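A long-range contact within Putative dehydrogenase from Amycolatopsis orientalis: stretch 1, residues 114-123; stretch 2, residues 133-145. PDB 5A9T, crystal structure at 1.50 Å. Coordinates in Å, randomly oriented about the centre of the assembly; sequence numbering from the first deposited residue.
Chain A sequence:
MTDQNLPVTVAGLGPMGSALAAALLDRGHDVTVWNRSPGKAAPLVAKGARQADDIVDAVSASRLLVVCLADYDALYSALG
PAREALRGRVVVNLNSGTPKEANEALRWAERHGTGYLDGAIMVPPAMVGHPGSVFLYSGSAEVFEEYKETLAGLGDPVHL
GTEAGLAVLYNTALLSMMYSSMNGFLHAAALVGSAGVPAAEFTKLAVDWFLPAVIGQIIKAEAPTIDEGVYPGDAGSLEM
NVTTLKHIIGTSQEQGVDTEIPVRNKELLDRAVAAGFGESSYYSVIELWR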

# COMPACT_ATOMS: atom_id res chain seq x y z
N THR A 114 4.28 38.88 -11.29
CA THR A 114 4.59 38.15 -10.03
C THR A 114 5.02 36.74 -10.32
O THR A 114 4.43 36.07 -11.15
CB THR A 114 3.29 38.11 -9.23
OG1 THR A 114 2.78 39.49 -9.02
CG2 THR A 114 3.52 37.45 -7.85
N GLY A 115 6.08 36.29 -9.69
CA GLY A 115 6.55 34.89 -9.86
C GLY A 115 5.60 33.97 -9.12
O GLY A 115 4.91 34.40 -8.17
N TYR A 116 5.58 32.72 -9.56
CA TYR A 116 4.59 31.84 -9.01
C TYR A 116 5.10 30.43 -8.86
O TYR A 116 5.65 29.89 -9.82
CB TYR A 116 3.31 31.82 -9.90
CG TYR A 116 2.20 31.07 -9.30
CD1 TYR A 116 1.29 31.62 -8.35
CD2 TYR A 116 2.01 29.70 -9.64
CE1 TYR A 116 0.28 30.85 -7.74
CE2 TYR A 116 0.96 29.00 -9.04
CZ TYR A 116 0.15 29.47 -8.18
OH TYR A 116 -0.92 28.86 -7.51
N LEU A 117 4.89 29.83 -7.70
CA LEU A 117 5.15 28.39 -7.48
C LEU A 117 3.93 27.87 -6.73
O LEU A 117 3.41 28.48 -5.81
CB LEU A 117 6.54 28.27 -6.73
CG LEU A 117 7.12 26.94 -6.58
CD1 LEU A 117 7.53 26.40 -7.96
CD2 LEU A 117 8.24 27.02 -5.56
N ASP A 118 3.46 26.66 -7.13
CA ASP A 118 2.34 26.02 -6.46
C ASP A 118 2.95 24.86 -5.61
O ASP A 118 3.92 24.21 -6.04
CB ASP A 118 1.37 25.45 -7.52
CG ASP A 118 -0.02 25.36 -6.96
OD1 ASP A 118 -0.81 26.37 -6.73
OD2 ASP A 118 -0.41 24.21 -6.52
N GLY A 119 2.39 24.68 -4.42
CA GLY A 119 2.92 23.59 -3.63
C GLY A 119 1.83 22.83 -2.93
O GLY A 119 0.78 23.38 -2.56
N ALA A 120 2.15 21.57 -2.66
CA ALA A 120 1.26 20.68 -1.95
C ALA A 120 1.95 20.17 -0.69
O ALA A 120 3.05 19.58 -0.75
CB ALA A 120 0.86 19.49 -2.85
N ILE A 121 1.34 20.40 0.45
CA ILE A 121 1.90 20.02 1.74
C ILE A 121 1.50 18.59 2.07
O ILE A 121 0.33 18.28 2.09
CB ILE A 121 1.37 20.96 2.79
CG1 ILE A 121 1.75 22.42 2.43
CG2 ILE A 121 1.96 20.56 4.12
CD1 ILE A 121 1.04 23.45 3.30
N MET A 122 2.49 17.72 2.27
CA MET A 122 2.22 16.27 2.39
C MET A 122 2.15 15.79 3.78
O MET A 122 2.15 14.58 3.94
CB MET A 122 3.22 15.53 1.56
CG MET A 122 3.24 15.91 0.10
SD MET A 122 1.67 15.83 -0.76
CE MET A 122 1.29 14.06 -0.66
N VAL A 123 2.03 16.65 4.74
CA VAL A 123 2.01 16.27 6.17
C VAL A 123 1.03 17.14 6.87
O VAL A 123 0.59 18.20 6.39
CB VAL A 123 3.43 16.35 6.83
CG1 VAL A 123 4.33 15.40 6.15
CG2 VAL A 123 3.92 17.82 6.78
N SER A 133 8.74 16.08 7.05
CA SER A 133 7.86 16.90 6.29
C SER A 133 8.40 17.06 4.89
O SER A 133 9.62 17.15 4.67
CB SER A 133 7.79 18.25 6.94
OG SER A 133 7.05 19.21 6.14
N VAL A 134 7.48 16.89 3.92
CA VAL A 134 7.78 16.94 2.46
C VAL A 134 6.76 17.86 1.87
O VAL A 134 5.57 17.74 2.14
CB VAL A 134 7.69 15.55 1.77
CG1 VAL A 134 7.82 15.63 0.28
CG2 VAL A 134 8.78 14.70 2.37
N PHE A 135 7.22 18.77 1.03
CA PHE A 135 6.34 19.66 0.25
C PHE A 135 6.68 19.48 -1.21
O PHE A 135 7.88 19.47 -1.58
CB PHE A 135 6.60 21.14 0.59
CG PHE A 135 6.04 21.67 1.90
CD1 PHE A 135 6.06 20.96 3.08
CD2 PHE A 135 5.60 22.94 1.95
CE1 PHE A 135 5.55 21.45 4.27
CE2 PHE A 135 5.07 23.39 3.15
CZ PHE A 135 5.08 22.68 4.30
N LEU A 136 5.67 19.21 -2.04
CA LEU A 136 5.85 19.05 -3.48
C LEU A 136 5.54 20.38 -4.20
O LEU A 136 4.54 21.02 -3.84
CB LEU A 136 4.96 17.97 -4.05
CG LEU A 136 5.07 16.61 -3.33
CD1 LEU A 136 4.10 15.64 -4.01
CD2 LEU A 136 6.46 16.04 -3.36
N TYR A 137 6.39 20.80 -5.08
CA TYR A 137 6.23 22.04 -5.79
C TYR A 137 6.21 21.88 -7.32
O TYR A 137 6.85 21.02 -7.89
CB TYR A 137 7.36 23.03 -5.44
CG TYR A 137 7.41 23.45 -4.01
CD1 TYR A 137 6.69 24.49 -3.52
CD2 TYR A 137 8.22 22.76 -3.06
CE1 TYR A 137 6.71 24.84 -2.19
CE2 TYR A 137 8.28 23.11 -1.77
CZ TYR A 137 7.53 24.16 -1.30
OH TYR A 137 7.55 24.56 -0.01
N SER A 138 5.52 22.81 -7.94
CA SER A 138 5.45 22.89 -9.39
C SER A 138 5.26 24.34 -9.83
O SER A 138 4.53 25.11 -9.22
CB SER A 138 4.37 21.86 -9.94
OG SER A 138 3.13 22.16 -9.50
N GLY A 139 5.89 24.64 -10.96
CA GLY A 139 5.87 26.04 -11.48
C GLY A 139 7.28 26.43 -11.75
O GLY A 139 8.17 25.68 -11.97
N SER A 140 7.48 27.74 -11.60
CA SER A 140 8.80 28.27 -11.96
C SER A 140 10.04 27.63 -11.32
O SER A 140 10.18 27.61 -10.13
CB SER A 140 8.76 29.74 -11.64
OG SER A 140 10.06 30.31 -11.78
N ALA A 141 10.91 27.12 -12.16
CA ALA A 141 12.16 26.60 -11.74
C ALA A 141 13.07 27.68 -11.10
O ALA A 141 13.81 27.42 -10.18
CB ALA A 141 12.91 25.88 -12.83
N GLU A 142 12.97 28.88 -11.64
CA GLU A 142 13.77 30.01 -11.10
C GLU A 142 13.35 30.40 -9.73
O GLU A 142 14.18 30.63 -8.85
CB GLU A 142 13.63 31.24 -12.04
CG GLU A 142 14.23 31.09 -13.43
CD GLU A 142 13.55 30.03 -14.30
OE1 GLU A 142 12.27 29.91 -14.34
OE2 GLU A 142 14.35 29.26 -14.82
N VAL A 143 12.03 30.43 -9.51
CA VAL A 143 11.51 30.72 -8.19
C VAL A 143 11.92 29.66 -7.17
O VAL A 143 12.31 29.90 -6.08
CB VAL A 143 9.94 30.96 -8.07
CG1 VAL A 143 9.42 30.98 -6.67
CG2 VAL A 143 9.51 32.20 -8.90
N PHE A 144 11.76 28.40 -7.60
CA PHE A 144 12.19 27.35 -6.78
C PHE A 144 13.69 27.46 -6.38
O PHE A 144 14.01 27.31 -5.23
CB PHE A 144 11.90 25.92 -7.43
CG PHE A 144 12.23 24.75 -6.58
CD1 PHE A 144 11.34 24.30 -5.66
CD2 PHE A 144 13.42 24.10 -6.73
CE1 PHE A 144 11.60 23.21 -4.86
CE2 PHE A 144 13.76 23.08 -5.88
CZ PHE A 144 12.84 22.61 -4.95
N GLU A 145 14.53 27.67 -7.40
CA GLU A 145 15.95 27.86 -7.08
C GLU A 145 16.23 29.03 -6.13
O GLU A 145 17.03 28.91 -5.21
CB GLU A 145 16.80 27.99 -8.35
CG GLU A 145 16.91 26.66 -9.10
CD GLU A 145 17.47 25.50 -8.21
OE1 GLU A 145 18.56 25.71 -7.59
OE2 GLU A 145 16.82 24.42 -8.06

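Residues 115-121 and 134-139 form two neighbouring antiparallel strands, their N-to-C directions 154° apart and their axes 4.5 Å apart at closest approach. The second strand runs on into a helix starting at A141, whose first turn packs against the beginning of stretch 1. T114 lies outside the contact.

At G115 the backbone itself meets the helix: CA of G115 is 4.1 Å from CG2 of V143. An ideal CB placed on G115 would point toward stretch 2 and fall 3.0 Å from that same CG2, a clash, so the close packing here depends on the absent side chain.

Y116 points its CA-to-CB bond away from stretch 2 and takes part mainly through its backbone. Its carbonyl accepts a weak hydrogen bond from S140, with N of S140 3.3 Å from O of Y116 and an N-H...O angle of 159°. S140 also caps the helix, its OG accepting from N of V143 at 3.0 Å. Within stretch 1, OH of Y116 donates to OD1 of D118 at 2.6 Å.

L117 has the most area covered by the other stretch, 117 Å². Its CB starts sideways, but the end of the side chain comes nearer: CD2 of L117 lies 3.6 Å from CD1 of Y137 and 4.1 Å from CD1 of F144, at the edge of the latter ring, while CB of L117 is 4.0 Å from CG1 of V143. One leucine thus touches both strand and helix. Its bridge partner is G139, in a non-hydrogen-bonded pair with CA atoms 4.7 Å apart. The backbone angles of G139 (129°/-150°) by themselves call for glycine, and an ideal CB there would also clash with O of Y116 at 3.0 Å.

D118 and S138 form a hydrogen-bonded pair: N of D118 to O of S138 is 2.8 Å at 170°, and N of S138 to O of D118 is 2.9 Å at 160°. The same carbonyl of D118 also receives a CA-H...O contact from CA of Y137 at 3.2 Å.

G119 faces Y137 across the narrowest bridge, CA to CA 4.2 Å. An ideal CB on G119 would lie 2.9 Å from CE1 of Y137, a clash, and without one the ring can settle with its CD1 3.9 Å from CA of G119.

A120 repeats the paired pattern with L136: N of A120 to O of L136 is 2.7 Å, and N of L136 to O of A120 is 2.9 Å. Both side chains lie on the same sheet face as those of D118 and S138.

I121 and F135 share the other face with Y137. CG1 of I121 sits 3.9 Å from the centroid of the F135 ring, 24° off its normal, a CH-pi contact over the face.

Past the strand, N of M122 still donates to O of V134 at 3.1 Å, and CG of M122 packs 4.0 Å from CG of L136. V123 closes the contact, its CG2 3.5 Å from OG of S133.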